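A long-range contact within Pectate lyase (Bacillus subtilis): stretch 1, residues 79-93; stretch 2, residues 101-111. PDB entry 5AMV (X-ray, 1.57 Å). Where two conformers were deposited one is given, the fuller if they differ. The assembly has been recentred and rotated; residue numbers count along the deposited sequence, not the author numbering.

Stretch 1, residues 79-93: KDPEYDLDKYLKAYD
Stretch 2 (101-111) EPSGTQEEARA

Stretch 1 is a loop, residues 79-84, followed by a helix that begins at Leu 85. Stretch 2 enters as an extended segment, turns at Gly 104 (phi/psi 91/-168), and is helical from Thr 105 onward. The helix axes approach to 9.3 Å and their directions differ by 134°, so the register runs backwards: Tyr 83 CA lies 4.9 Å from Ala 109 CA, Tyr 88 CA 5.3 Å from Gln 106 CA, and Tyr 92 CA 6.2 Å from Pro 102 CA. Together the stretches bury 665 Å².

Asp 80 (chi1 t) opens a type I turn ending at Tyr 83. Its OD2 accepts from Glu 82 N at 2.9 Å, and its CB packs 3.4 Å from Ala 109 O. Glu 82 (m, t) points toward stretch 2. A water bridges its OE1 (2.8 Å) to Thr 105 O (2.9 Å). Its carbonyl O accepts from Gln 106 NE2 at 3.0 Å.

Tyr 83 (phi/psi -83/137, chi1 t) is buried. Its CB lies 3.7 Å from Ala 109 CB; the small alanine lets the loop come this close. Tyr 83 CE1 meets Arg 110 CB at 3.6 Å. Asp 84 (-148/124, chi1 t) is the N-cap: its OD2 accepts from Lys 87 N at 3.1 Å. Asp 84 N donates to Gln 106 OE1 at 3.1 Å, nearly straight at 169°. The Gln 106 amide thus uses both ends, donating to one loop backbone group and accepting from another.

Lys 87 (m, t, t, t) starts toward stretch 2, with CB 3.7 Å from Gln 106 CD, but its end leads away into the exterior. Gln 106 (m, m, chi3 -46°) fits as a knob among Lys 87, Tyr 88, Ala 91 and Tyr 92.

Tyr 88 (chi1 t, chi2 -85°) is buried. Its OH donates to Glu 107 OE1 at 2.7 Å. Glu 107 (t, p) is held by Arg 110 (t, t, p): NE reaches OE1 at 3.0 Å, and NH2 forms a salt bridge to OE2 at 2.9 Å. The buried carboxylate is therefore well satisfied.

Ala 91 CB stands 4.3 Å from Gln 106 CB.

Tyr 92 (-116/14, chi1 m, chi2 -58°) points toward stretch 2. Pro 102 CB sits over one ring face, 3.6 Å from the ring centroid, a CH-pi contact. At the ring edge, Tyr 92 OH donates to Ser 103 O at 2.7 Å and accepts from Glu 107 N at 2.8 Å. One hydroxyl thereby ties down the start of the second helix.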

ATOM      1  N   LYS A  79       5.914  22.318  11.461  1.00  7.69           N
ATOM      2  CA  LYS A  79       4.723  23.194  11.440  0.50  6.91           C
ATOM      3  C   LYS A  79       5.072  24.562  10.888  1.00  7.31           C
ATOM      4  O   LYS A  79       6.060  25.193  11.289  1.00  8.56           O
ATOM      5  CB  LYS A  79       4.097  23.354  12.827  0.50  7.97           C
ATOM      6  CG  LYS A  79       2.706  23.983  12.734  0.50  6.28           C
ATOM      7  CD  LYS A  79       2.114  24.317  14.103  0.50  7.10           C
ATOM      8  CE  LYS A  79       2.799  25.527  14.811  0.50  5.86           C
ATOM      9  NZ  LYS A  79       2.573  26.926  14.200  0.50  5.77           N
ATOM     10  N   ASP A  80       4.264  25.014   9.932  1.00  5.94           N
ATOM     11  CA  ASP A  80       4.466  26.392   9.421  1.00  6.65           C
ATOM     12  C   ASP A  80       4.184  27.339  10.570  1.00  6.85           C
ATOM     13  O   ASP A  80       3.227  27.160  11.293  1.00  7.18           O
ATOM     14  CB  ASP A  80       3.496  26.668   8.265  1.00  6.35           C
ATOM     15  CG  ASP A  80       3.731  28.021   7.621  1.00  8.51           C
ATOM     16  OD1 ASP A  80       4.622  28.078   6.747  1.00 10.00           O
ATOM     17  OD2 ASP A  80       3.018  28.972   8.003  1.00  9.10           O
ATOM     18  N   PRO A  81       4.949  28.451  10.662  1.00  7.50           N
ATOM     19  CA  PRO A  81       4.674  29.406  11.751  1.00  8.90           C
ATOM     20  C   PRO A  81       3.231  29.904  11.845  1.00 10.37           C
ATOM     21  O   PRO A  81       2.763  30.285  12.948  1.00 12.08           O
ATOM     22  CB  PRO A  81       5.605  30.594  11.414  1.00  8.79           C
ATOM     23  CG  PRO A  81       6.753  29.928  10.741  1.00  9.93           C
ATOM     24  CD  PRO A  81       6.191  28.767   9.928  1.00  8.02           C
ATOM     25  N   GLU A  82       2.541  29.968  10.698  1.00  9.86           N
ATOM     26  CA  GLU A  82       1.178  30.488  10.689  1.00  9.99           C
ATOM     27  C   GLU A  82       0.089  29.434  10.886  1.00  9.89           C
ATOM     28  O   GLU A  82      -1.072  29.771  11.041  1.00 12.38           O
ATOM     29  CB  GLU A  82       0.900  31.211   9.385  1.00 11.04           C
ATOM     30  CG  GLU A  82       1.666  32.550   9.250  1.00 14.18           C
ATOM     31  CD  GLU A  82       1.514  33.128   7.854  1.00 15.76           C
ATOM     32  OE1 GLU A  82       0.378  33.522   7.435  1.00 19.45           O
ATOM     33  OE2 GLU A  82       2.526  33.150   7.143  1.00 17.35           O
ATOM     34  N   TYR A  83       0.455  28.164  10.840  1.00  9.58           N
ATOM     35  CA  TYR A  83      -0.570  27.128  10.957  1.00  8.98           C
ATOM     36  C   TYR A  83      -0.913  26.845  12.413  1.00  9.25           C
ATOM     37  O   TYR A  83      -0.021  26.786  13.262  1.00  9.93           O
ATOM     38  CB  TYR A  83      -0.070  25.853  10.303  1.00  8.60           C
ATOM     39  CG  TYR A  83      -0.987  24.658  10.531  1.00  7.71           C
ATOM     40  CD1 TYR A  83      -2.167  24.495   9.782  1.00  7.59           C
ATOM     41  CD2 TYR A  83      -0.649  23.701  11.467  1.00  7.64           C
ATOM     42  CE1 TYR A  83      -2.982  23.370   9.997  1.00 10.03           C
ATOM     43  CE2 TYR A  83      -1.422  22.570  11.674  1.00  7.84           C
ATOM     44  CZ  TYR A  83      -2.584  22.413  10.939  1.00  7.34           C
ATOM     45  OH  TYR A  83      -3.354  21.276  11.146  1.00  7.60           O
ATOM     46  N   ASP A  84      -2.220  26.706  12.687  1.00  9.53           N
ATOM     47  CA  ASP A  84      -2.691  26.299  13.998  0.50 10.03           C
ATOM     48  C   ASP A  84      -3.954  25.495  13.790  1.00 10.31           C
ATOM     49  O   ASP A  84      -4.907  25.940  13.113  1.00  9.78           O
ATOM     50  CB  ASP A  84      -2.979  27.512  14.862  0.50 10.52           C
ATOM     51  CG  ASP A  84      -3.507  27.138  16.241  0.50 11.98           C
ATOM     52  OD1 ASP A  84      -2.678  26.769  17.098  0.50 13.38           O
ATOM     53  OD2 ASP A  84      -4.738  27.243  16.448  0.50 13.80           O
ATOM     54  N   LEU A  85      -3.933  24.268  14.307  1.00 10.54           N
ATOM     55  CA  LEU A  85      -5.070  23.341  14.092  1.00 10.15           C
ATOM     56  C   LEU A  85      -6.401  23.975  14.543  1.00 10.42           C
ATOM     57  O   LEU A  85      -7.394  23.905  13.825  1.00  9.80           O
ATOM     58  CB  LEU A  85      -4.845  21.976  14.755  1.00 11.09           C
ATOM     59  CG  LEU A  85      -5.975  20.951  14.629  1.00 11.05           C
ATOM     60  CD1 LEU A  85      -6.368  20.659  13.135  1.00  9.89           C
ATOM     61  CD2 LEU A  85      -5.658  19.649  15.411  1.00 13.85           C
ATOM     62  N   ASP A  86      -6.432  24.596  15.721  1.00 10.94           N
ATOM     63  CA  ASP A  86      -7.667  25.231  16.171  1.00 12.75           C
ATOM     64  C   ASP A  86      -8.142  26.307  15.197  1.00 11.64           C
ATOM     65  O   ASP A  86      -9.326  26.333  14.867  1.00 12.91           O
ATOM     66  CB  ASP A  86      -7.539  25.736  17.625  1.00 14.70           C
ATOM     67  CG  ASP A  86      -7.638  24.585  18.648  1.00 21.35           C
ATOM     68  OD1 ASP A  86      -8.554  23.737  18.507  1.00 28.90           O
ATOM     69  OD2 ASP A  86      -6.794  24.491  19.569  1.00 28.07           O
ATOM     70  N   LYS A  87      -7.236  27.139  14.677  1.00 10.74           N
ATOM     71  CA  LYS A  87      -7.633  28.147  13.679  1.00 11.43           C
ATOM     72  C   LYS A  87      -8.099  27.487  12.372  1.00 10.28           C
ATOM     73  O   LYS A  87      -9.058  27.951  11.740  1.00 11.05           O
ATOM     74  CB  LYS A  87      -6.512  29.154  13.411  1.00 11.41           C
ATOM     75  CG  LYS A  87      -6.242  30.074  14.609  1.00 14.88           C
ATOM     76  CD  LYS A  87      -5.096  31.022  14.284  1.00 20.79           C
ATOM     77  CE  LYS A  87      -4.672  31.807  15.547  1.00 24.30           C
ATOM     78  NZ  LYS A  87      -3.557  32.739  15.227  1.00 27.36           N
ATOM     79  N   TYR A  88      -7.450  26.377  12.005  1.00 10.57           N
ATOM     80  CA  TYR A  88      -7.809  25.682  10.770  1.00  9.21           C
ATOM     81  C   TYR A  88      -9.224  25.126  10.929  1.00  8.82           C
ATOM     82  O   TYR A  88     -10.074  25.273  10.036  1.00  9.13           O
ATOM     83  CB  TYR A  88      -6.809  24.556  10.549  1.00  8.31           C
ATOM     84  CG  TYR A  88      -7.030  23.792   9.267  1.00  7.54           C
ATOM     85  CD1 TYR A  88      -7.943  22.714   9.197  1.00  5.87           C
ATOM     86  CD2 TYR A  88      -6.323  24.149   8.120  1.00  7.80           C
ATOM     87  CE1 TYR A  88      -8.103  22.001   7.984  1.00  8.76           C
ATOM     88  CE2 TYR A  88      -6.479  23.442   6.932  1.00  7.65           C
ATOM     89  CZ  TYR A  88      -7.379  22.378   6.874  1.00  8.53           C
ATOM     90  OH  TYR A  88      -7.536  21.699   5.681  1.00  6.83           O
ATOM     91  N   LEU A  89      -9.497  24.519  12.083  1.00  8.88           N
ATOM     92  CA  LEU A  89     -10.824  23.939  12.348  1.00  8.63           C
ATOM     93  C   LEU A  89     -11.915  25.016  12.307  1.00  9.61           C
ATOM     94  O   LEU A  89     -12.995  24.798  11.712  1.00  9.60           O
ATOM     95  CB  LEU A  89     -10.813  23.241  13.704  1.00  9.82           C
ATOM     96  CG  LEU A  89     -10.021  21.918  13.708  1.00 11.18           C
ATOM     97  CD1 LEU A  89      -9.915  21.342  15.139  1.00 11.65           C
ATOM     98  CD2 LEU A  89     -10.658  20.877  12.791  1.00 11.79           C
ATOM     99  N   LYS A  90     -11.657  26.154  12.934  1.00  9.96           N
ATOM    100  CA  LYS A  90     -12.599  27.261  12.838  1.00 10.90           C
ATOM    101  C   LYS A  90     -12.758  27.773  11.397  1.00 11.22           C
ATOM    102  O   LYS A  90     -13.882  28.037  10.927  1.00 11.77           O
ATOM    103  CB  LYS A  90     -12.178  28.424  13.744  1.00 11.25           C
ATOM    104  CG  LYS A  90     -13.301  29.441  13.945  1.00 15.26           C
ATOM    105  CD  LYS A  90     -12.833  30.468  14.981  1.00 20.35           C
ATOM    106  CE  LYS A  90     -13.979  31.376  15.426  1.00 26.54           C
ATOM    107  NZ  LYS A  90     -13.984  32.598  14.605  1.00 30.19           N
ATOM    108  N   ALA A  91     -11.656  27.907  10.678  1.00 11.14           N
ATOM    109  CA  ALA A  91     -11.724  28.432   9.301  1.00 11.25           C
ATOM    110  C   ALA A  91     -12.596  27.615   8.375  1.00 11.51           C
ATOM    111  O   ALA A  91     -13.269  28.171   7.489  1.00 11.32           O
ATOM    112  CB  ALA A  91     -10.289  28.586   8.681  1.00 10.97           C
ATOM    113  N   TYR A  92     -12.554  26.286   8.525  1.00 10.47           N
ATOM    114  CA  TYR A  92     -13.169  25.437   7.524  1.00 10.27           C
ATOM    115  C   TYR A  92     -14.357  24.603   8.045  1.00 10.14           C
ATOM    116  O   TYR A  92     -14.808  23.657   7.369  1.00 10.51           O
ATOM    117  CB  TYR A  92     -12.077  24.550   6.855  1.00  9.20           C
ATOM    118  CG  TYR A  92     -10.986  25.444   6.318  1.00  9.09           C
ATOM    119  CD1 TYR A  92     -11.285  26.448   5.374  1.00  8.79           C
ATOM    120  CD2 TYR A  92      -9.671  25.339   6.791  1.00  8.72           C
ATOM    121  CE1 TYR A  92     -10.297  27.316   4.890  1.00  8.58           C
ATOM    122  CE2 TYR A  92      -8.673  26.193   6.337  1.00  8.35           C
ATOM    123  CZ  TYR A  92      -8.988  27.188   5.388  1.00  8.02           C
ATOM    124  OH  TYR A  92      -8.003  28.023   4.960  1.00  9.07           O
ATOM    125  N   ASP A  93     -14.858  24.966   9.222  1.00  9.83           N
ATOM    126  CA  ASP A  93     -16.025  24.282   9.773  1.00 10.30           C
ATOM    127  C   ASP A  93     -17.163  24.339   8.739  1.00 10.63           C
ATOM    128  O   ASP A  93     -17.516  25.427   8.297  1.00  9.55           O
ATOM    129  CB  ASP A  93     -16.463  24.951  11.077  1.00 10.97           C
ATOM    130  CG  ASP A  93     -17.480  24.107  11.849  1.00 15.83           C
ATOM    131  OD1 ASP A  93     -18.553  23.810  11.307  1.00 15.79           O
ATOM    132  OD2 ASP A  93     -17.171  23.689  12.986  1.00 19.20           O
ATOM    133  N   GLU A 101     -13.703  23.392  -1.246  1.00 13.80           N
ATOM    134  CA  GLU A 101     -12.329  23.048  -0.852  0.50 14.14           C
ATOM    135  C   GLU A 101     -11.759  24.144   0.054  1.00 13.52           C
ATOM    136  O   GLU A 101     -11.872  25.335  -0.282  1.00 13.03           O
ATOM    137  CB  GLU A 101     -11.439  22.908  -2.099  0.50 14.81           C
ATOM    138  CG  GLU A 101      -9.987  22.515  -1.786  0.50 17.98           C
ATOM    139  CD  GLU A 101      -9.164  22.267  -3.034  0.50 20.45           C
ATOM    140  OE1 GLU A 101      -9.551  22.773  -4.115  0.50 22.30           O
ATOM    141  OE2 GLU A 101      -8.132  21.564  -2.921  0.50 22.76           O
ATOM    142  N   PRO A 102     -11.148  23.774   1.210  1.00 12.14           N
ATOM    143  CA  PRO A 102     -10.447  24.830   1.975  1.00 10.83           C
ATOM    144  C   PRO A 102      -9.441  25.621   1.155  1.00 10.32           C
ATOM    145  O   PRO A 102      -8.746  25.056   0.292  1.00 11.47           O
ATOM    146  CB  PRO A 102      -9.739  24.047   3.106  1.00 11.27           C
ATOM    147  CG  PRO A 102     -10.745  22.891   3.387  1.00 11.83           C
ATOM    148  CD  PRO A 102     -11.243  22.505   1.977  1.00 11.85           C
ATOM    149  N   SER A 103      -9.365  26.913   1.442  1.00 10.56           N
ATOM    150  CA  SER A 103      -8.452  27.818   0.749  1.00 12.03           C
ATOM    151  C   SER A 103      -8.201  29.006   1.658  1.00 11.78           C
ATOM    152  O   SER A 103      -8.887  29.184   2.673  1.00 12.02           O
ATOM    153  CB  SER A 103      -9.074  28.261  -0.587  1.00 12.74           C
ATOM    154  OG  SER A 103     -10.232  29.037  -0.358  1.00 16.18           O
ATOM    155  N   GLY A 104      -7.228  29.845   1.306  1.00 11.45           N
ATOM    156  CA  GLY A 104      -6.898  30.950   2.177  1.00 10.75           C
ATOM    157  C   GLY A 104      -5.810  30.578   3.176  1.00 10.98           C
ATOM    158  O   GLY A 104      -5.218  29.490   3.095  1.00 11.39           O
ATOM    159  N   THR A 105      -5.619  31.448   4.173  1.00 11.28           N
ATOM    160  CA  THR A 105      -4.448  31.445   5.066  0.50 11.11           C
ATOM    161  C   THR A 105      -4.164  30.097   5.731  1.00 10.12           C
ATOM    162  O   THR A 105      -3.040  29.579   5.681  1.00  9.72           O
ATOM    163  CB  THR A 105      -4.656  32.449   6.209  0.50 11.58           C
ATOM    164  OG1 THR A 105      -5.109  33.703   5.675  0.50 12.99           O
ATOM    165  CG2 THR A 105      -3.378  32.639   7.045  0.50 12.02           C
ATOM    166  N   GLN A 106      -5.187  29.572   6.423  1.00  9.55           N
ATOM    167  CA  GLN A 106      -4.950  28.366   7.210  1.00  8.94           C
ATOM    168  C   GLN A 106      -4.643  27.145   6.363  1.00  7.90           C
ATOM    169  O   GLN A 106      -3.729  26.356   6.698  1.00  7.27           O
ATOM    170  CB  GLN A 106      -6.066  28.075   8.235  1.00  9.14           C
ATOM    171  CG  GLN A 106      -5.949  28.904   9.531  1.00 10.22           C
ATOM    172  CD  GLN A 106      -4.607  28.734  10.238  1.00 10.64           C
ATOM    173  OE1 GLN A 106      -4.119  27.611  10.398  1.00  9.81           O
ATOM    174  NE2 GLN A 106      -4.031  29.848  10.705  1.00 11.86           N
ATOM    175  N   GLU A 107      -5.362  26.995   5.245  1.00  7.33           N
ATOM    176  CA  GLU A 107      -5.070  25.895   4.341  1.00  7.06           C
ATOM    177  C   GLU A 107      -3.709  26.068   3.681  1.00  7.27           C
ATOM    178  O   GLU A 107      -2.974  25.073   3.532  1.00  7.90           O
ATOM    179  CB  GLU A 107      -6.195  25.765   3.285  1.00  7.20           C
ATOM    180  CG  GLU A 107      -5.837  24.728   2.202  1.00  6.12           C
ATOM    181  CD  GLU A 107      -5.653  23.305   2.672  1.00  8.91           C
ATOM    182  OE1 GLU A 107      -5.987  22.974   3.842  1.00 10.28           O
ATOM    183  OE2 GLU A 107      -5.194  22.506   1.804  1.00 10.36           O
ATOM    184  N   GLU A 108      -3.341  27.312   3.305  1.00  7.63           N
ATOM    185  CA  GLU A 108      -2.009  27.531   2.769  1.00  7.49           C
ATOM    186  C   GLU A 108      -0.947  27.150   3.778  1.00  7.36           C
ATOM    187  O   GLU A 108       0.078  26.597   3.412  1.00  6.76           O
ATOM    188  CB  GLU A 108      -1.786  28.987   2.325  1.00  7.59           C
ATOM    189  CG  GLU A 108      -2.681  29.331   1.118  1.00  7.46           C
ATOM    190  CD  GLU A 108      -2.689  30.808   0.765  1.00 13.81           C
ATOM    191  OE1 GLU A 108      -2.158  31.640   1.522  1.00 12.84           O
ATOM    192  OE2 GLU A 108      -3.261  31.095  -0.322  1.00 17.84           O
ATOM    193  N   ALA A 109      -1.170  27.486   5.048  1.00  7.07           N
ATOM    194  CA  ALA A 109      -0.130  27.211   6.052  1.00  6.34           C
ATOM    195  C   ALA A 109      -0.060  25.707   6.334  1.00  6.72           C
ATOM    196  O   ALA A 109       1.020  25.164   6.558  1.00  6.69           O
ATOM    197  CB  ALA A 109      -0.408  27.977   7.319  1.00  6.43           C
ATOM    198  N   ARG A 110      -1.214  25.041   6.282  1.00  6.40           N
ATOM    199  CA  ARG A 110      -1.233  23.563   6.419  1.00  6.97           C
ATOM    200  C   ARG A 110      -0.457  22.915   5.266  1.00  6.91           C
ATOM    201  O   ARG A 110       0.326  21.946   5.463  1.00  7.64           O
ATOM    202  CB  ARG A 110      -2.699  23.037   6.446  1.00  5.82           C
ATOM    203  CG  ARG A 110      -2.768  21.494   6.837  1.00  6.04           C
ATOM    204  CD  ARG A 110      -4.009  20.812   6.217  1.00  6.15           C
ATOM    205  NE  ARG A 110      -3.966  20.946   4.749  1.00  7.49           N
ATOM    206  CZ  ARG A 110      -3.168  20.260   3.922  1.00  9.91           C
ATOM    207  NH1 ARG A 110      -2.348  19.301   4.359  1.00  9.13           N
ATOM    208  NH2 ARG A 110      -3.207  20.545   2.614  1.00  9.83           N
ATOM    209  N   ALA A 111      -0.697  23.381   4.048  1.00  7.35           N
ATOM    210  CA  ALA A 111      -0.016  22.795   2.895  1.00  6.97           C
ATOM    211  C   ALA A 111       1.507  22.963   3.018  1.00  7.26           C
ATOM    212  O   ALA A 111       2.256  22.035   2.730  1.00  7.22           O
ATOM    213  CB  ALA A 111      -0.537  23.414   1.576  1.00  7.36           C
TER
HETATM  214  O   HOH W   1      -0.779  31.381   6.085  1.00 19.67           O
HETATM  215  O   HOH W   2      -7.834  30.770   6.979  1.00 15.48           O